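Local atomic coordinates of 3-oxo-tetronate kinase (Haemophilus influenzae, PDB entry 1YZY), a protein that catalyses the ATP-dependent phosphorylation of 3-oxo-tetronate to 3-oxo-tetronate 4-phosphate, as a member of the four-carbon acid sugar kinase family. Residues A[2-10]-A[69-80]; A[23-33]-A[41-49]. All coordinates share one frame; numbering follows the deposited sequence.

Interaction 1 of 2, residues A[2-10]-A[69-80]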
# COMPACT_ATOMS: atom_id res chain seq x y z
N LEU A 2 -5.31 14.73 -6.88
CA LEU A 2 -6.06 13.59 -6.25
C LEU A 2 -5.50 13.21 -4.89
O LEU A 2 -4.35 12.80 -4.78
CB LEU A 2 -6.05 12.35 -7.16
CG LEU A 2 -6.76 11.09 -6.63
CD1 LEU A 2 -8.28 11.26 -6.60
CD2 LEU A 2 -6.42 9.89 -7.50
N GLY A 3 -6.34 13.32 -3.86
CA GLY A 3 -5.91 12.97 -2.52
C GLY A 3 -6.59 11.70 -2.03
O GLY A 3 -7.80 11.66 -1.91
N VAL A 4 -5.81 10.67 -1.76
CA VAL A 4 -6.36 9.42 -1.28
C VAL A 4 -6.13 9.30 0.22
O VAL A 4 -5.05 9.63 0.71
CB VAL A 4 -5.69 8.22 -1.97
CG1 VAL A 4 -6.31 6.91 -1.48
CG2 VAL A 4 -5.81 8.36 -3.50
N ILE A 5 -7.17 8.89 0.94
CA ILE A 5 -7.09 8.70 2.38
C ILE A 5 -7.36 7.23 2.63
O ILE A 5 -8.51 6.80 2.60
CB ILE A 5 -8.13 9.55 3.12
CG1 ILE A 5 -7.87 11.03 2.85
CG2 ILE A 5 -8.06 9.27 4.62
CD1 ILE A 5 -8.91 11.94 3.42
N ALA A 6 -6.30 6.46 2.86
CA ALA A 6 -6.43 5.03 3.09
C ALA A 6 -6.50 4.63 4.56
O ALA A 6 -5.76 5.16 5.39
CB ALA A 6 -5.30 4.32 2.39
N ASP A 7 -7.36 3.65 4.86
CA ASP A 7 -7.58 3.17 6.22
C ASP A 7 -6.62 2.07 6.73
O ASP A 7 -6.87 1.45 7.77
CB ASP A 7 -9.05 2.75 6.41
CG ASP A 7 -9.38 1.38 5.81
OD1 ASP A 7 -8.75 0.96 4.81
OD2 ASP A 7 -10.28 0.72 6.36
N ASP A 8 -5.60 1.77 5.94
CA ASP A 8 -4.59 0.79 6.35
C ASP A 8 -3.37 0.88 5.44
O ASP A 8 -3.43 1.48 4.36
CB ASP A 8 -5.16 -0.64 6.44
CG ASP A 8 -5.16 -1.37 5.11
OD1 ASP A 8 -5.31 -0.71 4.07
OD2 ASP A 8 -5.01 -2.61 5.13
N PHE A 9 -2.26 0.29 5.88
CA PHE A 9 -1.02 0.34 5.12
C PHE A 9 -1.02 -0.47 3.82
O PHE A 9 -0.64 0.05 2.78
CB PHE A 9 0.16 -0.08 6.01
CG PHE A 9 1.49 0.13 5.35
CD1 PHE A 9 1.97 1.41 5.14
CD2 PHE A 9 2.23 -0.96 4.89
CE1 PHE A 9 3.17 1.62 4.46
CE2 PHE A 9 3.42 -0.76 4.22
CZ PHE A 9 3.89 0.53 4.00
N THR A 10 -1.38 -1.74 3.91
CA THR A 10 -1.43 -2.62 2.75
C THR A 10 -2.32 -2.02 1.64
O THR A 10 -1.97 -2.07 0.44
CB THR A 10 -1.97 -4.01 3.13
OG1 THR A 10 -1.39 -4.43 4.37
CG2 THR A 10 -1.62 -5.02 2.07
N LEU A 69 -3.92 17.13 2.64
CA LEU A 69 -4.06 16.90 1.20
C LEU A 69 -4.61 18.17 0.53
O LEU A 69 -4.16 18.56 -0.55
CB LEU A 69 -4.97 15.69 0.93
CG LEU A 69 -4.39 14.32 1.30
CD1 LEU A 69 -5.50 13.32 1.50
CD2 LEU A 69 -3.39 13.82 0.24
N LYS A 70 -5.58 18.81 1.18
CA LYS A 70 -6.18 20.04 0.68
C LYS A 70 -5.14 21.16 0.62
O LYS A 70 -5.03 21.87 -0.38
CB LYS A 70 -7.34 20.47 1.59
CG LYS A 70 -8.07 21.71 1.12
CD LYS A 70 -8.93 22.32 2.22
CE LYS A 70 -9.87 23.39 1.68
NZ LYS A 70 -9.16 24.45 0.92
N GLU A 71 -4.43 21.36 1.73
CA GLU A 71 -3.41 22.40 1.81
C GLU A 71 -2.31 22.16 0.79
O GLU A 71 -1.65 23.11 0.34
CB GLU A 71 -2.79 22.46 3.21
CG GLU A 71 -3.70 23.05 4.29
CD GLU A 71 -3.07 23.07 5.68
OE1 GLU A 71 -3.33 24.02 6.44
OE2 GLU A 71 -2.33 22.11 6.02
N ASN A 72 -2.11 20.91 0.41
CA ASN A 72 -1.08 20.57 -0.55
C ASN A 72 -1.50 20.37 -2.01
O ASN A 72 -0.86 19.63 -2.76
CB ASN A 72 -0.22 19.42 -0.03
CG ASN A 72 0.82 19.89 0.98
OD1 ASN A 72 1.91 20.34 0.60
ND2 ASN A 72 0.48 19.86 2.26
N GLY A 73 -2.57 21.07 -2.41
CA GLY A 73 -3.04 21.01 -3.79
C GLY A 73 -4.07 20.00 -4.17
O GLY A 73 -4.59 20.15 -5.28
N CYS A 74 -4.45 19.00 -3.38
CA CYS A 74 -5.51 18.11 -3.84
C CYS A 74 -6.91 18.71 -4.00
O CYS A 74 -7.38 19.44 -3.12
CB CYS A 74 -5.54 16.94 -2.87
SG CYS A 74 -4.02 15.95 -2.82
N THR A 75 -7.56 18.42 -5.13
CA THR A 75 -8.91 18.94 -5.38
C THR A 75 -9.99 17.86 -5.43
O THR A 75 -11.18 18.17 -5.38
CB THR A 75 -8.99 19.84 -6.66
OG1 THR A 75 -8.64 19.09 -7.83
CG2 THR A 75 -8.06 21.03 -6.53
N GLN A 76 -9.57 16.60 -5.51
CA GLN A 76 -10.51 15.49 -5.53
C GLN A 76 -10.08 14.49 -4.48
O GLN A 76 -8.90 14.16 -4.40
CB GLN A 76 -10.56 14.84 -6.92
CG GLN A 76 -11.55 13.69 -6.99
CD GLN A 76 -11.82 13.20 -8.40
OE1 GLN A 76 -10.93 13.20 -9.26
NE2 GLN A 76 -13.04 12.77 -8.65
N PHE A 77 -11.03 13.97 -3.71
CA PHE A 77 -10.69 13.05 -2.64
C PHE A 77 -11.23 11.65 -2.79
O PHE A 77 -12.33 11.45 -3.32
CB PHE A 77 -11.07 13.66 -1.30
CG PHE A 77 -10.52 15.04 -1.12
CD1 PHE A 77 -9.26 15.23 -0.56
CD2 PHE A 77 -11.20 16.15 -1.63
CE1 PHE A 77 -8.68 16.49 -0.52
CE2 PHE A 77 -10.63 17.41 -1.60
CZ PHE A 77 -9.36 17.59 -1.04
N TYR A 78 -10.47 10.68 -2.29
CA TYR A 78 -10.82 9.28 -2.38
C TYR A 78 -10.59 8.58 -1.05
O TYR A 78 -9.46 8.47 -0.60
CB TYR A 78 -9.93 8.64 -3.45
CG TYR A 78 -10.34 7.26 -3.89
CD1 TYR A 78 -10.86 7.04 -5.17
CD2 TYR A 78 -10.19 6.15 -3.06
CE1 TYR A 78 -11.24 5.77 -5.60
CE2 TYR A 78 -10.56 4.87 -3.48
CZ TYR A 78 -11.09 4.69 -4.76
OH TYR A 78 -11.47 3.44 -5.19
N PHE A 79 -11.67 8.13 -0.43
CA PHE A 79 -11.60 7.40 0.83
C PHE A 79 -11.47 5.92 0.47
O PHE A 79 -12.43 5.29 0.05
CB PHE A 79 -12.88 7.65 1.66
CG PHE A 79 -12.96 6.84 2.93
CD1 PHE A 79 -11.81 6.36 3.56
CD2 PHE A 79 -14.20 6.53 3.48
CE1 PHE A 79 -11.89 5.58 4.70
CE2 PHE A 79 -14.29 5.75 4.62
CZ PHE A 79 -13.13 5.27 5.24
N LYS A 80 -10.28 5.38 0.66
CA LYS A 80 -9.98 3.99 0.34
C LYS A 80 -10.06 3.02 1.51
O LYS A 80 -9.35 3.17 2.50
CB LYS A 80 -8.59 3.92 -0.32
CG LYS A 80 -7.88 2.58 -0.23
CD LYS A 80 -8.22 1.68 -1.37
CE LYS A 80 -7.44 0.39 -1.30
NZ LYS A 80 -7.85 -0.49 -0.18
O HOH W 1 -7.30 0.35 2.53
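Lys80 NZ and the carboxylates of Asp7 and Asp8 meet across one water, which accepts from Lys80 NZ at 2.9 Å. The same water donates toward Asp7 OD1 at 2.8 Å and Asp8 OD1 at 2.7 Å. It bridges residues at the C-terminal ends of two neighbouring parallel strands, 3-6 and 77-80, in the sugar-binding N-terminal domain. Backbone bonds alternate from Gly3 N to Gln76 O (2.7 Å, N-H...O 175°) up to Asp7 N to Lys80 O. The lysine chain reaches the water because it bends at chi2 (88°) and again at chi4, after CG has passed Ala6 CB. Both acids are also salt-bridged to Arg51, and Asp8, the N-cap residue, bonds through OD1 to Gly11 N. Val4, Ala6, Tyr78 and Lys80 share one side of the strands, covered by helices 9-20 and 221-232; Val4 lies alongside Tyr78, CG2 near CB, and Tyr78 OH is bonded to Gly220 O. The side chains of Ile5, Phe77 and Phe79 are on the other side, where Leu69 from the end of helix 55-71 crosses Ile5, CD1 to CG1 at 3.6 Å. That helix stops in a Schellman motif with Gly73 as C-prime residue, and the chain turns back so that Cys74 SG comes 3.5 Å from Gly3 CA. Farther along, the Phe79 ring turns its edge to a backbone carbonyl, with CD1 3.5 Å from Ile5 O.

Interaction 2 of 2, residues A[23-33]-A[41-49]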
# COMPACT_ATOMS: atom_id res chain seq x y z
N GLY A 23 -0.47 5.38 -15.03
CA GLY A 23 0.04 6.69 -15.41
C GLY A 23 0.07 7.91 -14.50
O GLY A 23 0.42 9.00 -14.96
N LEU A 24 -0.26 7.75 -13.23
CA LEU A 24 -0.27 8.90 -12.31
C LEU A 24 0.95 9.01 -11.38
O LEU A 24 1.31 8.04 -10.73
CB LEU A 24 -1.56 8.87 -11.48
CG LEU A 24 -2.61 9.95 -11.75
CD1 LEU A 24 -2.88 10.12 -13.24
CD2 LEU A 24 -3.88 9.63 -10.98
N SER A 25 1.62 10.16 -11.36
CA SER A 25 2.77 10.31 -10.45
C SER A 25 2.19 10.32 -9.03
O SER A 25 1.31 11.12 -8.71
CB SER A 25 3.60 11.56 -10.76
OG SER A 25 2.83 12.75 -10.77
N THR A 26 2.68 9.42 -8.18
CA THR A 26 2.15 9.27 -6.82
C THR A 26 3.14 9.36 -5.65
O THR A 26 4.29 8.92 -5.75
CB THR A 26 1.41 7.89 -6.71
OG1 THR A 26 0.43 7.79 -7.75
CG2 THR A 26 0.73 7.72 -5.36
N VAL A 27 2.68 9.93 -4.55
CA VAL A 27 3.47 10.05 -3.32
C VAL A 27 2.63 9.45 -2.20
O VAL A 27 1.49 9.87 -1.98
CB VAL A 27 3.80 11.51 -2.97
CG1 VAL A 27 4.33 11.60 -1.55
CG2 VAL A 27 4.84 12.06 -3.93
N GLN A 28 3.17 8.45 -1.52
CA GLN A 28 2.47 7.82 -0.42
C GLN A 28 3.07 8.22 0.93
O GLN A 28 4.18 7.82 1.28
CB GLN A 28 2.51 6.30 -0.55
CG GLN A 28 1.80 5.56 0.59
CD GLN A 28 2.00 4.06 0.54
OE1 GLN A 28 2.38 3.50 -0.49
NE2 GLN A 28 1.76 3.40 1.67
N MET A 29 2.33 9.03 1.68
CA MET A 29 2.76 9.47 3.00
C MET A 29 2.24 8.50 4.05
O MET A 29 1.10 8.07 3.98
CB MET A 29 2.24 10.87 3.28
CG MET A 29 2.75 11.92 2.30
SD MET A 29 4.56 11.97 2.18
CE MET A 29 4.92 13.57 2.88
N ASN A 30 3.10 8.09 4.98
CA ASN A 30 2.69 7.17 6.04
C ASN A 30 2.33 8.02 7.26
O ASN A 30 3.22 8.49 7.97
CB ASN A 30 3.81 6.18 6.36
CG ASN A 30 4.27 5.39 5.14
OD1 ASN A 30 3.45 4.93 4.35
ND2 ASN A 30 5.58 5.24 4.99
N GLY A 31 1.04 8.24 7.47
CA GLY A 31 0.57 9.06 8.57
C GLY A 31 0.42 10.48 8.08
O GLY A 31 0.96 10.81 7.02
N VAL A 32 -0.35 11.31 8.78
CA VAL A 32 -0.53 12.70 8.35
C VAL A 32 0.78 13.47 8.55
O VAL A 32 1.31 13.53 9.67
CB VAL A 32 -1.65 13.42 9.13
CG1 VAL A 32 -1.83 14.85 8.61
CG2 VAL A 32 -2.95 12.65 8.99
N PRO A 33 1.34 14.05 7.47
CA PRO A 33 2.59 14.82 7.50
C PRO A 33 2.50 16.14 8.26
O PRO A 33 1.45 16.78 8.28
CB PRO A 33 2.86 15.07 6.01
CG PRO A 33 2.16 13.91 5.34
CD PRO A 33 0.88 13.86 6.09
N VAL A 41 2.97 16.37 -7.61
CA VAL A 41 2.57 15.06 -8.14
C VAL A 41 1.08 15.03 -8.51
O VAL A 41 0.35 15.97 -8.20
CB VAL A 41 2.86 13.90 -7.14
CG1 VAL A 41 4.36 13.73 -6.96
CG2 VAL A 41 2.16 14.15 -5.82
N ASP A 42 0.66 13.96 -9.17
CA ASP A 42 -0.73 13.80 -9.60
C ASP A 42 -1.63 13.26 -8.50
O ASP A 42 -2.82 13.54 -8.47
CB ASP A 42 -0.81 12.84 -10.80
CG ASP A 42 -0.03 13.32 -11.99
OD1 ASP A 42 -0.02 14.54 -12.27
OD2 ASP A 42 0.57 12.46 -12.67
N ALA A 43 -1.06 12.43 -7.63
CA ALA A 43 -1.81 11.83 -6.53
C ALA A 43 -0.98 11.68 -5.25
O ALA A 43 0.22 11.39 -5.29
CB ALA A 43 -2.36 10.46 -6.96
N ILE A 44 -1.63 11.90 -4.11
CA ILE A 44 -0.96 11.73 -2.83
C ILE A 44 -1.85 10.82 -1.99
O ILE A 44 -3.03 11.10 -1.83
CB ILE A 44 -0.79 13.06 -2.07
CG1 ILE A 44 -0.00 14.06 -2.93
CG2 ILE A 44 -0.04 12.82 -0.76
CD1 ILE A 44 0.03 15.46 -2.36
N VAL A 45 -1.29 9.72 -1.53
CA VAL A 45 -2.00 8.76 -0.70
C VAL A 45 -1.52 8.84 0.76
O VAL A 45 -0.32 8.74 1.01
CB VAL A 45 -1.75 7.31 -1.18
CG1 VAL A 45 -2.55 6.32 -0.36
CG2 VAL A 45 -2.08 7.16 -2.66
N ILE A 46 -2.43 9.05 1.70
CA ILE A 46 -2.05 9.09 3.12
C ILE A 46 -2.51 7.80 3.79
O ILE A 46 -3.69 7.48 3.81
CB ILE A 46 -2.61 10.32 3.86
CG1 ILE A 46 -1.94 11.59 3.35
CG2 ILE A 46 -2.36 10.20 5.38
CD1 ILE A 46 -2.40 12.85 4.04
N SER A 47 -1.54 7.03 4.28
CA SER A 47 -1.77 5.76 4.95
C SER A 47 -2.05 5.95 6.44
O SER A 47 -1.26 6.58 7.16
CB SER A 47 -0.53 4.86 4.75
OG SER A 47 -0.24 4.07 5.89
N LEU A 48 -3.19 5.43 6.89
CA LEU A 48 -3.59 5.53 8.30
C LEU A 48 -3.75 4.14 8.91
O LEU A 48 -3.44 3.13 8.28
CB LEU A 48 -4.91 6.31 8.43
CG LEU A 48 -5.02 7.75 7.92
CD1 LEU A 48 -6.49 8.17 7.91
CD2 LEU A 48 -4.21 8.70 8.79
N LYS A 49 -4.16 4.11 10.18
CA LYS A 49 -4.40 2.86 10.90
C LYS A 49 -5.83 2.99 11.43
O LYS A 49 -6.11 2.69 12.59
CB LYS A 49 -3.43 2.72 12.08
CG LYS A 49 -1.94 2.63 11.72
CD LYS A 49 -1.08 2.64 13.00
CE LYS A 49 0.42 2.80 12.71
NZ LYS A 49 1.07 1.56 12.20
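Ser25 and Asp42 grip each other where the parallel strands 26-30 and 43-47 begin. Asp42 OD2 takes the N-H of Ser25 at 2.8 Å, on its anti side and 27° out of the carboxylate plane. In return Asp42 N donates to Ser25 OG at 3.0 Å, a bond made possible by chi1 of 55°, which tucks OG between the serine's own N and carbonyl carbon. This polar clasp lies on the solvent side, Asp42 being exposed and Ser25 partly so. Beside it the packing is tight: Val41 CG1 presses on Val27 CG2 at 3.5 Å, closer than usual for carbons, the two side chains crossing at about a right angle. Backbone bonds run in regular parallel alternation, from Ala43 N to Ser25 O through to Gly31 N to Ser47 O. The side chains of Thr26 and Val45 cross, CG2 against CG2, on the side covered by helix 9-20. At the far end the contacts are looser: the CD1 end of Ile46 reaches Pro33 CD at 4.0 Å. The face with Val27, Met29, Ile44 and Ile46 is thus apolar and the start polar, where the reciprocal bonds of Ser25 and Asp42 are consistent with side chains supplementing the backbone in setting the register.

Overall arrangement
From the N terminus the chain runs through strand 3-6 and helix 9-20 into strand 26-30, then after a short loop into strand 43-47, helix 55-71 and strand 77-80. Interaction 2 closes the short loop between residues 33 and 41; interaction 1 closes the longer one from residue 10 to 69, and interaction 2 is nested inside the loop closed by interaction 1. Their centres are about 7 Å apart because strand 3-6 lies between 77-80 and 43-47: Val4 N probably bonds to Ile44 O, and Val4 O to Ile46 N. Together they join four parallel strands of the N-terminal domain, in the order 77-80, 3-6, 43-47, 26-30, with helices 9-20 and 55-71 packed against them.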